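PDB 5A9T: putative dehydrogenase from Amycolatopsis orientalis, which catalyses the stereoselective, NADPH-dependent reduction of imines to amines, as an imine reductase. Local coordinates for the interface of chains A and B. Sequence-based numbering; all coordinates share one arbitrary frame. Chains: chain A/B, Putative dehydrogenase.

Contact 1: the interface of chains A and B. Residues chain A 188, 202, 206, 210, 214-215; chain B 122, 173-174, 177-178, 181.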
loop_
_atom_site.group_PDB
_atom_site.type_symbol
_atom_site.label_atom_id
_atom_site.label_comp_id
_atom_site.label_asym_id
_atom_site.label_seq_id
_atom_site.Cartn_x
_atom_site.Cartn_y
_atom_site.Cartn_z
ATOM N N ALA A 188 -9.212 3.798 -5.568
ATOM C CA ALA A 188 -9.938 2.559 -5.606
ATOM C C ALA A 188 -11.322 2.667 -4.965
ATOM O O ALA A 188 -12.325 2.162 -5.487
ATOM C CB ALA A 188 -9.144 1.501 -4.950
ATOM N N PHE A 202 -15.540 -2.017 1.228
ATOM C CA PHE A 202 -14.450 -2.236 0.230
ATOM C C PHE A 202 -13.184 -2.675 1.045
ATOM O O PHE A 202 -12.390 -3.540 0.595
ATOM C CB PHE A 202 -14.162 -1.010 -0.554
ATOM C CG PHE A 202 -13.058 -1.110 -1.547
ATOM C CD1 PHE A 202 -13.033 -2.134 -2.507
ATOM C CD2 PHE A 202 -12.019 -0.226 -1.536
ATOM C CE1 PHE A 202 -11.998 -2.190 -3.429
ATOM C CE2 PHE A 202 -10.979 -0.309 -2.480
ATOM C CZ PHE A 202 -10.984 -1.309 -3.395
ATOM N N ALA A 206 -9.955 -5.047 0.193
ATOM C CA ALA A 206 -8.799 -4.255 -0.200
ATOM C C ALA A 206 -7.684 -4.287 0.868
ATOM O O ALA A 206 -6.509 -4.305 0.475
ATOM C CB ALA A 206 -9.214 -2.821 -0.525
ATOM N N PHE A 210 -6.140 -7.911 0.005
ATOM C CA PHE A 210 -5.299 -7.541 -1.144
ATOM C C PHE A 210 -4.004 -6.883 -0.731
ATOM O O PHE A 210 -2.915 -7.212 -1.259
ATOM C CB PHE A 210 -6.113 -6.677 -2.104
ATOM C CG PHE A 210 -5.485 -6.421 -3.456
ATOM C CD1 PHE A 210 -5.604 -7.346 -4.474
ATOM C CD2 PHE A 210 -4.813 -5.215 -3.708
ATOM C CE1 PHE A 210 -5.035 -7.128 -5.685
ATOM C CE2 PHE A 210 -4.258 -5.010 -4.935
ATOM C CZ PHE A 210 -4.356 -5.988 -5.902
ATOM N N VAL A 214 -1.471 -9.724 -1.724
ATOM C CA VAL A 214 -1.092 -9.473 -3.053
ATOM C C VAL A 214 0.015 -8.421 -3.086
ATOM O O VAL A 214 1.100 -8.691 -3.560
ATOM C CB VAL A 214 -2.297 -9.117 -3.996
ATOM C CG1 VAL A 214 -1.800 -8.855 -5.402
ATOM C CG2 VAL A 214 -3.354 -10.239 -3.951
ATOM N N ILE A 215 -0.258 -7.179 -2.711
ATOM C CA ILE A 215 0.762 -6.118 -2.840
ATOM C C ILE A 215 2.005 -6.517 -2.046
ATOM O O ILE A 215 3.136 -6.487 -2.555
ATOM C CB ILE A 215 0.131 -4.774 -2.401
ATOM C CG1 ILE A 215 -1.013 -4.358 -3.376
ATOM C CG2 ILE A 215 1.251 -3.712 -2.451
ATOM C CD1 ILE A 215 -1.785 -3.147 -2.944
ATOM N N MET B 122 -7.664 -12.861 -10.068
ATOM C CA MET B 122 -6.767 -11.943 -9.323
ATOM C C MET B 122 -5.372 -12.429 -9.211
ATOM O O MET B 122 -4.646 -11.831 -8.433
ATOM C CB MET B 122 -7.382 -11.639 -7.996
ATOM C CG MET B 122 -8.764 -11.028 -8.070
ATOM S SD MET B 122 -8.927 -9.565 -9.099
ATOM C CE MET B 122 -7.857 -8.390 -8.226
ATOM N N ALA B 173 -10.301 -1.304 -9.635
ATOM C CA ALA B 173 -10.018 -0.546 -8.421
ATOM C C ALA B 173 -8.767 -1.079 -7.706
ATOM O O ALA B 173 -7.835 -0.297 -7.338
ATOM C CB ALA B 173 -11.204 -0.543 -7.557
ATOM N N LEU B 174 -8.690 -2.404 -7.524
ATOM C CA LEU B 174 -7.573 -2.967 -6.798
ATOM C C LEU B 174 -6.265 -2.759 -7.585
ATOM O O LEU B 174 -5.215 -2.525 -6.975
ATOM C CB LEU B 174 -7.852 -4.435 -6.460
ATOM C CG LEU B 174 -9.004 -4.700 -5.466
ATOM C CD1 LEU B 174 -9.447 -6.141 -5.480
ATOM C CD2 LEU B 174 -8.621 -4.205 -4.026
ATOM N N MET B 177 -5.079 0.766 -7.040
ATOM C CA MET B 177 -4.460 0.838 -5.728
ATOM C C MET B 177 -3.062 0.208 -5.777
ATOM O O MET B 177 -2.104 0.768 -5.139
ATOM C CB MET B 177 -5.325 0.144 -4.708
ATOM C CG MET B 177 -4.665 0.069 -3.336
ATOM S SD MET B 177 -5.886 -0.737 -2.200
ATOM C CE MET B 177 -4.954 -1.366 -0.796
ATOM N N MET B 178 -2.893 -0.918 -6.449
ATOM C CA MET B 178 -1.597 -1.603 -6.541
ATOM C C MET B 178 -0.557 -0.718 -7.206
ATOM O O MET B 178 0.602 -0.600 -6.768
ATOM C CB MET B 178 -1.751 -2.906 -7.255
ATOM C CG MET B 178 -0.429 -3.609 -7.287
ATOM S SD MET B 178 -0.696 -5.327 -7.773
ATOM C CE MET B 178 1.035 -5.884 -7.889
ATOM N N SER B 181 0.461 2.065 -4.740
ATOM C CA SER B 181 1.196 1.459 -3.607
ATOM C C SER B 181 2.568 0.981 -3.975
ATOM O O SER B 181 3.580 1.212 -3.245
ATOM C CB SER B 181 0.371 0.268 -3.080
ATOM O OG SER B 181 -0.856 0.756 -2.601
#
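The long helix 166-193 of chain B runs against helix 199-228 of chain A, and its B:Leu174 meets A:Phe210 in an apolar helix-packing face. The beta-carbon of B:Leu174 sits over the centre of the A:Phe210 ring, CB lying 3.8 Å from the ring centroid as a CH-pi contact. The opposite face of that ring rests on A:Val214 CB of its own chain, towards the rim, which leaves the phenyl sandwiched. The ring carbon CE2 comes 3.4 Å from the backbone O of B:Leu174, which lies obliquely above the rim. CG anti to the backbone N (chi1 -169°) carries the A:Phe210 ring out alongside B:Leu174, the two side chains pointing opposite ways. The leucine branch CD2 reaches on to A:Ala206 CB and, at 3.8 Å, to CZ at the tip of A:Phe202. B:Met122 CE approaches A:Phe210 CE1 from a crossing direction, 4.0 Å away. Further along, A:Ile215 CD1 lies 3.9 Å from B:Met178 CA and touches B:Ser181. The B:Ser181 hydroxyl OG is turned to its own helix, bonding B:Met177 O at 2.8 Å from above the carbonyl plane. At the other end, A:Ala188 CB packs against B:Ala173 O, so the 166-193 helices of the two chains meet directly beside helix 199-228.

Contact 2: the interface of chains A and B. Residues chain A 191-192, 194-195, 197, 255; chain B 99, 163, 166, 169-170.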
loop_
_atom_site.group_PDB
_atom_site.type_symbol
_atom_site.label_atom_id
_atom_site.label_comp_id
_atom_site.label_asym_id
_atom_site.label_seq_id
_atom_site.Cartn_x
_atom_site.Cartn_y
_atom_site.Cartn_z
ATOM N N LEU A 191 -13.632 4.498 -7.165
ATOM C CA LEU A 191 -14.092 3.608 -8.249
ATOM C C LEU A 191 -15.168 2.715 -7.803
ATOM O O LEU A 191 -16.235 2.683 -8.416
ATOM C CB LEU A 191 -12.936 2.806 -8.841
ATOM C CG LEU A 191 -12.027 3.525 -9.782
ATOM C CD1 LEU A 191 -10.724 2.778 -10.011
ATOM C CD2 LEU A 191 -12.805 3.722 -11.094
ATOM N N VAL A 192 -14.989 1.960 -6.718
ATOM C CA VAL A 192 -16.133 1.054 -6.296
ATOM C C VAL A 192 -17.290 1.870 -5.762
ATOM O O VAL A 192 -18.457 1.476 -5.863
ATOM C CB VAL A 192 -15.704 -0.082 -5.351
ATOM C CG1 VAL A 192 -14.667 -0.916 -6.014
ATOM C CG2 VAL A 192 -15.191 0.458 -3.976
ATOM N N SER A 194 -18.485 4.421 -7.077
ATOM C CA SER A 194 -19.361 4.833 -8.214
ATOM C C SER A 194 -20.432 3.794 -8.442
ATOM O O SER A 194 -21.424 4.118 -9.174
ATOM C CB SER A 194 -18.495 5.105 -9.454
ATOM O OG SER A 194 -17.975 3.947 -9.984
ATOM N N ALA A 195 -20.282 2.607 -7.928
ATOM C CA ALA A 195 -21.264 1.556 -7.984
ATOM C C ALA A 195 -21.965 1.363 -6.635
ATOM O O ALA A 195 -22.718 0.371 -6.473
ATOM C CB ALA A 195 -20.647 0.275 -8.540
ATOM N N VAL A 197 -20.606 1.060 -3.539
ATOM C CA VAL A 197 -19.922 0.275 -2.534
ATOM C C VAL A 197 -19.295 1.175 -1.513
ATOM O O VAL A 197 -18.440 2.006 -1.840
ATOM C CB VAL A 197 -18.813 -0.615 -3.161
ATOM C CG1 VAL A 197 -18.062 -1.369 -2.065
ATOM C CG2 VAL A 197 -19.376 -1.540 -4.283
ATOM N N GLN A 255 -16.959 5.325 -15.527
ATOM C CA GLN A 255 -17.611 5.444 -14.266
ATOM C C GLN A 255 -17.805 6.834 -13.688
ATOM O O GLN A 255 -18.400 7.021 -12.609
ATOM C CB GLN A 255 -16.865 4.638 -13.179
ATOM C CG GLN A 255 -16.838 3.131 -13.474
ATOM C CD GLN A 255 -18.168 2.467 -13.469
ATOM O OE1 GLN A 255 -18.556 1.903 -14.483
ATOM N NE2 GLN A 255 -18.943 2.567 -12.354
ATOM N N PRO B 99 -16.913 -2.747 -17.031
ATOM C CA PRO B 99 -18.183 -3.014 -16.430
ATOM C C PRO B 99 -19.345 -2.955 -17.412
ATOM O O PRO B 99 -20.242 -3.823 -17.391
ATOM C CB PRO B 99 -18.344 -1.953 -15.317
ATOM C CG PRO B 99 -16.941 -1.657 -14.974
ATOM C CD PRO B 99 -16.159 -1.714 -16.212
ATOM N N GLU B 163 -24.898 -7.228 -9.661
ATOM C CA GLU B 163 -24.605 -6.399 -10.779
ATOM C C GLU B 163 -23.456 -6.977 -11.575
ATOM O O GLU B 163 -22.346 -7.200 -11.021
ATOM C CB GLU B 163 -24.253 -4.970 -10.292
ATOM C CG GLU B 163 -24.001 -3.944 -11.422
ATOM C CD GLU B 163 -23.471 -2.589 -10.907
ATOM O OE1 GLU B 163 -23.680 -2.218 -9.723
ATOM O OE2 GLU B 163 -22.835 -1.876 -11.682
ATOM N N LEU B 166 -19.576 -5.602 -11.320
ATOM C CA LEU B 166 -18.886 -5.385 -10.009
ATOM C C LEU B 166 -17.508 -6.058 -9.979
ATOM O O LEU B 166 -16.511 -5.466 -9.515
ATOM C CB LEU B 166 -19.629 -5.791 -8.782
ATOM C CG LEU B 166 -20.879 -5.031 -8.456
ATOM C CD1 LEU B 166 -21.633 -5.830 -7.448
ATOM C CD2 LEU B 166 -20.503 -3.647 -7.839
ATOM N N LEU B 169 -15.099 -4.048 -12.022
ATOM C CA LEU B 169 -14.881 -2.741 -11.376
ATOM C C LEU B 169 -13.933 -2.972 -10.169
ATOM O O LEU B 169 -13.018 -2.131 -9.961
ATOM C CB LEU B 169 -16.171 -2.156 -10.950
ATOM C CG LEU B 169 -16.149 -0.797 -10.270
ATOM C CD1 LEU B 169 -15.512 0.234 -11.164
ATOM C CD2 LEU B 169 -17.541 -0.390 -9.858
ATOM N N TYR B 170 -14.165 -3.997 -9.346
ATOM C CA TYR B 170 -13.250 -4.262 -8.244
ATOM C C TYR B 170 -11.877 -4.509 -8.700
ATOM O O TYR B 170 -10.855 -4.056 -8.122
ATOM C CB TYR B 170 -13.744 -5.466 -7.410
ATOM C CG TYR B 170 -14.521 -5.165 -6.140
ATOM C CD1 TYR B 170 -15.813 -4.725 -6.162
ATOM C CD2 TYR B 170 -13.870 -5.333 -4.950
ATOM C CE1 TYR B 170 -16.475 -4.516 -4.850
ATOM C CE2 TYR B 170 -14.484 -5.111 -3.749
ATOM C CZ TYR B 170 -15.746 -4.753 -3.752
ATOM O OH TYR B 170 -16.167 -4.522 -2.355
#
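B:Leu169 holds CG anti to its backbone N (chi1 -180°), which carries both methyl branches towards A:Ala195 and A:Gln255, and the A:Gln255 chain bends at chi2 (-65°) to meet it tip to tip. Branch CD1 lies 3.9 Å from A:Gln255 CG, while CD2 presses on A:Ala195 CB at 3.4 Å, tighter than ordinary van der Waals contact. The same CD2 covers the backbone O of A:Leu191. That oxygen takes a hydrogen bond from the hydroxyl A:Ser194 OG at 2.7 Å, lying in the carbonyl plane. The amide A:Gln255 NE2 donates in turn to A:Ser194 OG at 2.9 Å, nearly straight (178° at H) and in its own amide plane. This relay probably fixes the rotation of the glutamine amide and braces the surface that B:Leu169 packs on. The other amide atom, A:Gln255 OE1, touches B:Pro99 CG and CB. A:Val192 CG1 stands 4.0 Å from B:Tyr170 CD1, above one ring face towards its rim, and A:Val197 CG1 comes to the tyrosine's phenol oxygen OH. In the fold, the start of helix 166-193 of chain B docks on the end of the same helix in chain A, the loop after it and the end of helix 238-255.

Contact 3: the interface of chains A and B. Residues chain A 241, 244-245, 248, 265, 282; chain B 179, 182-183, 186.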
loop_
_atom_site.group_PDB
_atom_site.type_symbol
_atom_site.label_atom_id
_atom_site.label_comp_id
_atom_site.label_asym_id
_atom_site.label_seq_id
_atom_site.Cartn_x
_atom_site.Cartn_y
_atom_site.Cartn_z
ATOM N N ASN A 241 2.327 -2.886 -18.752
ATOM C CA ASN A 241 1.636 -2.140 -17.687
ATOM C C ASN A 241 1.124 -0.811 -18.118
ATOM O O ASN A 241 0.117 -0.354 -17.516
ATOM C CB ASN A 241 2.546 -2.056 -16.440
ATOM C CG ASN A 241 2.720 -3.370 -15.758
ATOM O OD1 ASN A 241 3.742 -4.090 -16.042
ATOM N ND2 ASN A 241 1.817 -3.764 -15.007
ATOM N N THR A 244 -2.337 -1.678 -19.168
ATOM C CA THR A 244 -3.257 -1.932 -18.060
ATOM C C THR A 244 -3.719 -0.531 -17.506
ATOM O O THR A 244 -4.878 -0.366 -17.243
ATOM C CB THR A 244 -2.530 -2.699 -16.925
ATOM O OG1 THR A 244 -1.995 -3.902 -17.543
ATOM C CG2 THR A 244 -3.417 -3.052 -15.903
ATOM N N LEU A 245 -2.834 0.416 -17.403
ATOM C CA LEU A 245 -3.171 1.728 -16.894
ATOM C C LEU A 245 -4.117 2.454 -17.864
ATOM O O LEU A 245 -5.015 3.158 -17.403
ATOM C CB LEU A 245 -1.982 2.570 -16.557
ATOM C CG LEU A 245 -1.390 2.261 -15.153
ATOM C CD1 LEU A 245 0.038 2.655 -15.065
ATOM C CD2 LEU A 245 -2.270 2.864 -14.057
ATOM N N ILE A 248 -7.421 1.160 -17.012
ATOM C CA ILE A 248 -7.905 1.713 -15.783
ATOM C C ILE A 248 -8.475 3.103 -16.037
ATOM O O ILE A 248 -9.520 3.503 -15.452
ATOM C CB ILE A 248 -6.824 1.718 -14.667
ATOM C CG1 ILE A 248 -6.517 0.267 -14.355
ATOM C CG2 ILE A 248 -7.254 2.572 -13.483
ATOM C CD1 ILE A 248 -5.210 0.179 -13.567
ATOM N N ASN A 265 0.289 7.841 -12.827
ATOM C CA ASN A 265 1.005 6.543 -12.805
ATOM C C ASN A 265 1.382 6.139 -14.197
ATOM O O ASN A 265 2.547 5.654 -14.329
ATOM C CB ASN A 265 0.118 5.507 -12.143
ATOM C CG ASN A 265 0.042 5.668 -10.650
ATOM O OD1 ASN A 265 0.964 6.209 -9.990
ATOM N ND2 ASN A 265 -1.019 5.160 -10.039
ATOM N N TYR A 282 8.459 -4.064 -14.514
ATOM C CA TYR A 282 7.831 -2.862 -13.966
ATOM C C TYR A 282 8.774 -2.160 -13.028
ATOM O O TYR A 282 8.905 -0.963 -12.974
ATOM C CB TYR A 282 6.558 -3.284 -13.225
ATOM C CG TYR A 282 5.849 -2.061 -12.675
ATOM C CD1 TYR A 282 6.162 -1.499 -11.446
ATOM C CD2 TYR A 282 4.812 -1.477 -13.396
ATOM C CE1 TYR A 282 5.573 -0.351 -10.995
ATOM C CE2 TYR A 282 4.194 -0.363 -12.941
ATOM C CZ TYR A 282 4.602 0.269 -11.766
ATOM O OH TYR A 282 3.936 1.399 -11.352
ATOM N N TYR B 179 -0.903 -0.054 -8.316
ATOM C CA TYR B 179 0.123 0.756 -9.023
ATOM C C TYR B 179 0.627 1.868 -8.117
ATOM O O TYR B 179 1.840 2.112 -7.953
ATOM C CB TYR B 179 -0.370 1.346 -10.349
ATOM C CG TYR B 179 -0.427 0.361 -11.476
ATOM C CD1 TYR B 179 0.782 -0.115 -12.008
ATOM C CD2 TYR B 179 -1.630 -0.158 -11.953
ATOM C CE1 TYR B 179 0.772 -1.061 -13.009
ATOM C CE2 TYR B 179 -1.659 -1.114 -12.907
ATOM C CZ TYR B 179 -0.443 -1.577 -13.418
ATOM O OH TYR B 179 -0.518 -2.576 -14.404
ATOM N N MET B 182 2.744 0.351 -5.126
ATOM C CA MET B 182 4.000 -0.128 -5.569
ATOM C C MET B 182 4.931 1.046 -5.851
ATOM O O MET B 182 6.076 0.981 -5.489
ATOM C CB MET B 182 3.902 -0.970 -6.855
ATOM C CG MET B 182 5.153 -1.596 -7.310
ATOM S SD MET B 182 5.725 -2.801 -6.054
ATOM C CE MET B 182 4.364 -3.570 -5.865
ATOM N N ASN B 183 4.409 2.100 -6.467
ATOM C CA ASN B 183 5.240 3.283 -6.713
ATOM C C ASN B 183 5.736 3.863 -5.382
ATOM O O ASN B 183 6.856 4.359 -5.300
ATOM C CB ASN B 183 4.488 4.289 -7.591
ATOM C CG ASN B 183 4.282 3.808 -9.006
ATOM O OD1 ASN B 183 3.348 4.369 -9.664
ATOM N ND2 ASN B 183 4.930 2.844 -9.402
ATOM N N LEU B 186 8.501 1.781 -4.105
ATOM C CA LEU B 186 9.743 1.948 -4.864
ATOM C C LEU B 186 10.375 3.298 -4.606
ATOM O O LEU B 186 11.604 3.391 -4.518
ATOM C CB LEU B 186 9.433 1.792 -6.385
ATOM C CG LEU B 186 9.075 0.375 -6.749
ATOM C CD1 LEU B 186 8.586 0.331 -8.192
ATOM C CD2 LEU B 186 10.140 -0.677 -6.541
HETATM O O HOH W 1 2.697 3.591 -12.465
#
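The phenol oxygen A:Tyr282 OH is held by the amide B:Asn183 ND2, which donates to it at 2.6 Å (154° at H) while the oxygen lies 21° out of the amide plane. Water 1, 2.8 Å from A:Tyr282 OH, also reaches the backbone O of A:Asn265 and B:Asn183 OD1, tying the chains together. A 3.0 Å approach of A:Asn265 OD1 to B:Asn183 OD1 pairs two acceptors as modelled, so one amide, perhaps that of A:Asn265, may be turned over. B:Tyr179 itself is packed among A:Asn241, A:Leu245, A:Ile248 and A:Tyr282. Its phenol OH accepts from A:Asn241 ND2 at 2.7 Å, nearly within the asparagine's amide plane, which stands 76° from the ring. A:Leu245 CG covers the centre of one ring face, 4.0 Å above it. A:Tyr282 CE2 meets the ring at its edge, 3.5 Å from B:Tyr179 CE1. A phenylalanine in place of B:Tyr179 would probably keep the ring packing but leave the A:Asn241 amide without its acceptor, free to turn. A:Asn241 and A:Tyr282 also line the pocket for the amine, (1r)-1-methyl-1,2,3,4-tetrahydroisoquinoline, so this interface probably helps shape the active site. On the ring side away from A:Tyr282, B:Tyr179 CE2 lies 3.8 Å from A:Ile248 CD1, the tip of that side chain.

Helix 166-193 of chain B runs through all three contacts, offering its start to contact 2, its middle to contact 1 and its later turns to contact 3. Centres of the C-alpha atoms lie about 14 Å apart for contacts 1 and 2, about 11 Å for contacts 1 and 3, and about 20 Å for contacts 2 and 3. Helix 238-255 of chain A joins contacts 2 and 3, and chain A's helix 166-193 joins contacts 1 and 2. Two-fold symmetry gives each a twin. All three probably help hold the dimer together, and contact 3 probably also links that assembly to amine binding.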